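Local coordinates for protein amino Transferase (Eubacterium rectale, PDB 3ELE) that probably transfers amino groups between amino acids and keto acids with pyridoxal-5'-phosphate as cofactor, as a fold-type I aminotransferase, at residues Phe97-Ser111 against Arg256-Lys269. Residues are numbered along the deposited sequence; the frame is centred on the assembly and turned at random.
Sequences FNADNLYMTMGAAAS and RIGYVLVPDEVYDK. With PLP (pyridoxal-5'-phosphate), chain E.
Strand 102-105 pairs antiparallel with strand 258-261 through the hydrogen-bonded pairs Tyr103-Val260 and Thr105-Gly258, each joined by two backbone bonds, and the pairing runs on to Val262 N, which donates to Asn101 O. At this end Asn101 CG lies beside its backbone N (chi1 -73°), which carries the amide across to spend ND2 twice: on Val262 O at 2.7 Å, close to the amide plane, and on Asp264 OD1 at 2.8 Å, met from above the carboxylate plane. Its OD1 accepts Asn98 N, which fixes the flip of the amide. With an alanine here, Val262 O and Asp264 OD1 would probably lose their shared donor, and Asn98 N its acceptor. Lys269 NZ reaches Asp100 O at 2.7 Å, above the carbonyl plane.

Apolar packing fills the face carrying Leu102, selenomethionine Met104, Tyr259 and Leu261. Leu261 CD1 sits over the centre of the Phe97 ring, 3.9 Å from its centroid, while Pro263 CB lies at the ring edge. Leu102 CD1 makes a second CH-pi contact, off-centre over the Tyr259 ring; Met104 CE meets Ile257 CD1 at 4.0 Å. Helix 79-93 covers Leu102, Met104 and Tyr259. On the face carrying Thr105 and Val260, Ser111 OG donates to Tyr259 O at 2.8 Å.

Around the cofactor, Arg256 NH1 binds PLP O2P and also Pro253 O, NH2 binds O3P, and Ala108 N and Ala109 N bind O1P and O3P. Gly107, the N-cap, lays its CA over the guanidinium face, where a side chain would strike NH2. The end of strand 102-105, the start of helix 108-119 and Arg256 supply part of the phosphate-binding cup characteristic of fold-type I PLP enzymes; Ser245, Ser247 and Tyr72 of the second subunit also bind PLP.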
loop_
_atom_site.group_PDB
_atom_site.type_symbol
_atom_site.label_atom_id
_atom_site.label_comp_id
_atom_site.label_asym_id
_atom_site.label_seq_id
_atom_site.Cartn_x
_atom_site.Cartn_y
_atom_site.Cartn_z
ATOM N N PHE A 97 7.226 -10.609 22.930
ATOM C CA PHE A 97 6.263 -9.781 22.205
ATOM C C PHE A 97 4.830 -10.287 22.411
ATOM O O PHE A 97 4.604 -11.447 22.759
ATOM C CB PHE A 97 6.522 -9.779 20.682
ATOM C CG PHE A 97 7.903 -9.373 20.297
ATOM C CD1 PHE A 97 8.373 -8.107 20.625
ATOM C CD2 PHE A 97 8.738 -10.239 19.582
ATOM C CE1 PHE A 97 9.642 -7.718 20.281
ATOM C CE2 PHE A 97 10.021 -9.849 19.213
ATOM C CZ PHE A 97 10.467 -8.582 19.567
ATOM N N ASN A 98 3.878 -9.380 22.209
ATOM C CA ASN A 98 2.450 -9.714 22.183
ATOM C C ASN A 98 1.890 -9.194 20.856
ATOM O O ASN A 98 2.609 -8.543 20.103
ATOM C CB ASN A 98 1.725 -9.187 23.442
ATOM C CG ASN A 98 1.772 -7.683 23.579
ATOM O OD1 ASN A 98 1.486 -6.940 22.635
ATOM N ND2 ASN A 98 2.093 -7.217 24.781
ATOM N N ALA A 99 0.619 -9.470 20.577
ATOM C CA ALA A 99 -0.040 -9.020 19.327
ATOM C C ALA A 99 0.146 -7.504 19.062
ATOM O O ALA A 99 0.422 -7.078 17.926
ATOM C CB ALA A 99 -1.531 -9.357 19.368
ATOM N N ASP A 100 0.054 -6.704 20.122
ATOM C CA ASP A 100 0.154 -5.241 20.012
ATOM C C ASP A 100 1.544 -4.669 19.692
ATOM O O ASP A 100 1.676 -3.459 19.566
ATOM C CB ASP A 100 -0.433 -4.562 21.265
ATOM C CG ASP A 100 -1.920 -4.822 21.428
ATOM O OD1 ASP A 100 -2.614 -5.060 20.417
ATOM O OD2 ASP A 100 -2.406 -4.775 22.573
ATOM N N ASN A 101 2.570 -5.519 19.611
ATOM C CA ASN A 101 3.894 -5.108 19.166
ATOM C C ASN A 101 3.982 -5.145 17.617
ATOM O O ASN A 101 4.973 -4.666 17.067
ATOM C CB ASN A 101 4.991 -6.017 19.784
ATOM C CG ASN A 101 5.224 -5.755 21.265
ATOM O OD1 ASN A 101 4.992 -6.619 22.098
ATOM N ND2 ASN A 101 5.684 -4.568 21.592
ATOM N N LEU A 102 2.961 -5.687 16.930
ATOM C CA LEU A 102 2.968 -5.860 15.461
ATOM C C LEU A 102 2.018 -4.920 14.745
ATOM O O LEU A 102 0.981 -4.542 15.308
ATOM C CB LEU A 102 2.608 -7.304 15.081
ATOM C CG LEU A 102 3.644 -8.430 15.203
ATOM C CD1 LEU A 102 4.833 -8.124 14.284
ATOM C CD2 LEU A 102 4.102 -8.670 16.623
ATOM N N TYR A 103 2.400 -4.524 13.525
ATOM C CA TYR A 103 1.542 -3.737 12.616
ATOM C C TYR A 103 1.664 -4.422 11.259
ATOM O O TYR A 103 2.755 -4.436 10.700
ATOM C CB TYR A 103 1.991 -2.273 12.566
ATOM C CG TYR A 103 1.143 -1.378 11.693
ATOM C CD1 TYR A 103 1.359 -1.306 10.325
ATOM C CD2 TYR A 103 0.138 -0.592 12.224
ATOM C CE1 TYR A 103 0.593 -0.498 9.503
ATOM C CE2 TYR A 103 -0.638 0.215 11.410
ATOM C CZ TYR A 103 -0.401 0.267 10.047
ATOM O OH TYR A 103 -1.150 1.066 9.206
HETATM N N MSE A 104 0.571 -4.984 10.741
HETATM C CA MSE A 104 0.603 -5.730 9.481
HETATM C C MSE A 104 0.646 -4.762 8.296
HETATM O O MSE A 104 -0.146 -3.826 8.233
HETATM C CB MSE A 104 -0.582 -6.692 9.346
HETATM C CG MSE A 104 -0.742 -7.680 10.526
HETATM SE SE MSE A 104 0.851 -8.663 10.976
HETATM C CE MSE A 104 1.020 -9.695 9.348
ATOM N N THR A 105 1.573 -5.021 7.376
ATOM C CA THR A 105 1.833 -4.149 6.232
ATOM C C THR A 105 1.728 -4.903 4.910
ATOM O O THR A 105 1.621 -6.125 4.881
ATOM C CB THR A 105 3.239 -3.505 6.325
ATOM O OG1 THR A 105 4.238 -4.534 6.253
ATOM C CG2 THR A 105 3.408 -2.672 7.606
HETATM N N MSE A 106 1.792 -4.138 3.829
HETATM C CA MSE A 106 1.724 -4.634 2.470
HETATM C C MSE A 106 3.122 -4.807 1.889
HETATM O O MSE A 106 3.463 -4.210 0.862
HETATM C CB MSE A 106 0.845 -3.686 1.654
HETATM C CG MSE A 106 -0.587 -3.642 2.262
HETATM SE SE MSE A 106 -1.832 -2.747 1.171
HETATM C CE MSE A 106 -1.129 -1.050 1.415
ATOM N N GLY A 107 3.924 -5.637 2.563
ATOM C CA GLY A 107 5.303 -5.921 2.183
ATOM C C GLY A 107 6.318 -5.030 2.871
ATOM O O GLY A 107 5.965 -4.066 3.571
ATOM N N ALA A 108 7.589 -5.391 2.673
ATOM C CA ALA A 108 8.731 -4.700 3.240
ATOM C C ALA A 108 8.873 -3.256 2.772
ATOM O O ALA A 108 9.306 -2.438 3.548
ATOM C CB ALA A 108 10.020 -5.471 2.961
ATOM N N ALA A 109 8.532 -2.951 1.514
ATOM C CA ALA A 109 8.570 -1.553 1.015
ATOM C C ALA A 109 7.613 -0.671 1.799
ATOM O O ALA A 109 7.901 0.492 2.030
ATOM C CB ALA A 109 8.236 -1.478 -0.462
ATOM N N ALA A 110 6.457 -1.226 2.173
ATOM C CA ALA A 110 5.479 -0.516 2.987
ATOM C C ALA A 110 6.006 -0.359 4.432
ATOM O O ALA A 110 5.869 0.698 5.013
ATOM C CB ALA A 110 4.137 -1.226 2.963
ATOM N N SER A 111 6.646 -1.397 4.970
ATOM C CA SER A 111 7.200 -1.378 6.333
ATOM C C SER A 111 8.283 -0.308 6.460
ATOM O O SER A 111 8.261 0.496 7.390
ATOM C CB SER A 111 7.770 -2.761 6.724
ATOM O OG SER A 111 6.765 -3.767 6.788
ATOM N N ARG A 256 2.126 -9.031 -1.230
ATOM C CA ARG A 256 2.233 -7.820 -0.396
ATOM C C ARG A 256 1.774 -8.056 1.045
ATOM O O ARG A 256 0.702 -7.616 1.452
ATOM C CB ARG A 256 1.468 -6.626 -1.051
ATOM C CG ARG A 256 1.620 -6.471 -2.570
ATOM C CD ARG A 256 3.057 -6.576 -3.029
ATOM N NE ARG A 256 3.906 -5.551 -2.449
ATOM C CZ ARG A 256 5.166 -5.683 -2.032
ATOM N NH1 ARG A 256 5.784 -6.847 -1.983
ATOM N NH2 ARG A 256 5.790 -4.611 -1.554
ATOM N N ILE A 257 2.571 -8.803 1.796
ATOM C CA ILE A 257 2.264 -9.080 3.206
ATOM C C ILE A 257 3.537 -9.094 4.053
ATOM O O ILE A 257 4.485 -9.832 3.786
ATOM C CB ILE A 257 1.411 -10.380 3.344
ATOM C CG1 ILE A 257 1.018 -10.654 4.810
ATOM C CG2 ILE A 257 2.120 -11.592 2.677
ATOM C CD1 ILE A 257 0.201 -9.582 5.474
ATOM N N GLY A 258 3.561 -8.235 5.061
ATOM C CA GLY A 258 4.674 -8.184 5.967
ATOM C C GLY A 258 4.282 -7.488 7.241
ATOM O O GLY A 258 3.100 -7.427 7.579
ATOM N N TYR A 259 5.268 -6.943 7.935
ATOM C CA TYR A 259 4.983 -6.234 9.170
ATOM C C TYR A 259 6.091 -5.308 9.600
ATOM O O TYR A 259 7.200 -5.344 9.046
ATOM C CB TYR A 259 4.663 -7.212 10.326
ATOM C CG TYR A 259 5.764 -8.197 10.725
ATOM C CD1 TYR A 259 6.879 -7.783 11.485
ATOM C CD2 TYR A 259 5.670 -9.556 10.395
ATOM C CE1 TYR A 259 7.881 -8.680 11.873
ATOM C CE2 TYR A 259 6.670 -10.471 10.802
ATOM C CZ TYR A 259 7.766 -10.016 11.541
ATOM O OH TYR A 259 8.757 -10.887 11.934
ATOM N N VAL A 260 5.725 -4.460 10.563
ATOM C CA VAL A 260 6.620 -3.605 11.317
ATOM C C VAL A 260 6.444 -4.089 12.772
ATOM O O VAL A 260 5.314 -4.165 13.287
ATOM C CB VAL A 260 6.299 -2.109 11.221
ATOM C CG1 VAL A 260 7.203 -1.314 12.185
ATOM C CG2 VAL A 260 6.497 -1.606 9.772
ATOM N N LEU A 261 7.559 -4.414 13.414
ATOM C CA LEU A 261 7.566 -4.886 14.790
ATOM C C LEU A 261 8.073 -3.735 15.644
ATOM O O LEU A 261 9.182 -3.234 15.396
ATOM C CB LEU A 261 8.480 -6.098 14.893
ATOM C CG LEU A 261 8.787 -6.745 16.233
ATOM C CD1 LEU A 261 7.541 -7.158 16.959
ATOM C CD2 LEU A 261 9.723 -7.924 15.971
ATOM N N VAL A 262 7.253 -3.303 16.610
ATOM C CA VAL A 262 7.585 -2.192 17.546
ATOM C C VAL A 262 7.713 -2.759 18.994
ATOM O O VAL A 262 6.699 -2.882 19.690
ATOM C CB VAL A 262 6.527 -1.057 17.493
ATOM C CG1 VAL A 262 6.933 0.118 18.394
ATOM C CG2 VAL A 262 6.337 -0.542 16.066
ATOM N N PRO A 263 8.947 -3.082 19.461
ATOM C CA PRO A 263 9.128 -3.616 20.838
ATOM C C PRO A 263 8.666 -2.678 21.952
ATOM O O PRO A 263 8.618 -1.470 21.753
ATOM C CB PRO A 263 10.655 -3.831 20.941
ATOM C CG PRO A 263 11.131 -3.873 19.541
ATOM C CD PRO A 263 10.242 -2.977 18.770
ATOM N N ASP A 264 8.342 -3.246 23.109
ATOM C CA ASP A 264 7.981 -2.461 24.284
ATOM C C ASP A 264 9.176 -1.658 24.814
ATOM O O ASP A 264 8.971 -0.585 25.367
ATOM C CB ASP A 264 7.387 -3.337 25.418
ATOM C CG ASP A 264 5.945 -3.777 25.159
ATOM O OD1 ASP A 264 5.354 -3.478 24.096
ATOM O OD2 ASP A 264 5.387 -4.442 26.060
ATOM N N GLU A 265 10.404 -2.142 24.576
ATOM C CA GLU A 265 11.630 -1.512 25.089
ATOM C C GLU A 265 12.102 -0.289 24.323
ATOM O O GLU A 265 13.104 0.291 24.699
ATOM C CB GLU A 265 12.782 -2.529 25.251
ATOM C CG GLU A 265 12.517 -3.622 26.307
ATOM C CD GLU A 265 11.447 -4.623 25.903
ATOM O OE1 GLU A 265 11.285 -4.882 24.695
ATOM O OE2 GLU A 265 10.762 -5.157 26.787
ATOM N N VAL A 266 11.413 0.108 23.252
ATOM C CA VAL A 266 11.695 1.385 22.586
ATOM C C VAL A 266 11.379 2.492 23.603
ATOM O O VAL A 266 10.591 2.253 24.536
ATOM C CB VAL A 266 10.907 1.601 21.263
ATOM C CG1 VAL A 266 11.370 0.614 20.205
ATOM C CG2 VAL A 266 9.385 1.516 21.465
ATOM N N TYR A 267 12.000 3.664 23.425
ATOM C CA TYR A 267 11.881 4.839 24.329
ATOM C C TYR A 267 10.440 5.104 24.830
ATOM O O TYR A 267 10.240 5.423 25.999
ATOM C CB TYR A 267 12.484 6.122 23.657
ATOM C CG TYR A 267 11.553 6.720 22.622
ATOM C CD1 TYR A 267 11.290 6.050 21.399
ATOM C CD2 TYR A 267 10.830 7.879 22.897
ATOM C CE1 TYR A 267 10.369 6.561 20.475
ATOM C CE2 TYR A 267 9.915 8.392 21.974
ATOM C CZ TYR A 267 9.695 7.723 20.759
ATOM O OH TYR A 267 8.804 8.222 19.837
ATOM N N ASP A 268 9.459 4.948 23.932
ATOM C CA ASP A 268 8.029 5.152 24.221
ATOM C C ASP A 268 7.227 4.365 23.155
ATOM O O ASP A 268 6.945 4.884 22.081
ATOM C CB ASP A 268 7.702 6.670 24.222
ATOM C CG ASP A 268 6.311 6.997 24.775
ATOM O OD1 ASP A 268 5.363 6.187 24.679
ATOM O OD2 ASP A 268 6.169 8.109 25.323
ATOM N N LYS A 269 6.907 3.103 23.458
ATOM C CA LYS A 269 6.166 2.222 22.539
ATOM C C LYS A 269 4.834 2.785 22.115
ATOM O O LYS A 269 4.537 2.789 20.930
ATOM C CB LYS A 269 5.991 0.812 23.127
ATOM C CG LYS A 269 5.422 -0.225 22.150
ATOM C CD LYS A 269 3.915 -0.387 22.234
ATOM C CE LYS A 269 3.410 -1.279 21.150
ATOM N NZ LYS A 269 1.925 -1.348 21.204
HETATM N N1 PLP E . 14.632 -5.070 1.258
HETATM C C2 PLP E . 15.598 -5.704 0.473
HETATM C C2A PLP E . 17.028 -5.670 0.908
HETATM C C3 PLP E . 15.223 -6.395 -0.698
HETATM O O3 PLP E . 16.165 -7.037 -1.465
HETATM C C4 PLP E . 13.870 -6.416 -1.111
HETATM C C4A PLP E . 13.623 -6.772 -2.565
HETATM O O4A PLP E . 13.676 -5.898 -3.431
HETATM C C5 PLP E . 12.901 -5.761 -0.290
HETATM C C6 PLP E . 13.296 -5.086 0.892
HETATM C C5A PLP E . 11.432 -5.692 -0.651
HETATM O O4P PLP E . 10.675 -6.734 -0.120
HETATM P P PLP E . 9.078 -6.671 -0.329
HETATM O O1P PLP E . 8.387 -7.265 0.865
HETATM O O2P PLP E . 8.705 -7.525 -1.506
HETATM O O3P PLP E . 8.594 -5.275 -0.547
HETATM O O HOH W 1 2.511 -4.583 23.360
HETATM O O HOH W 2 3.905 -2.105 -0.742
#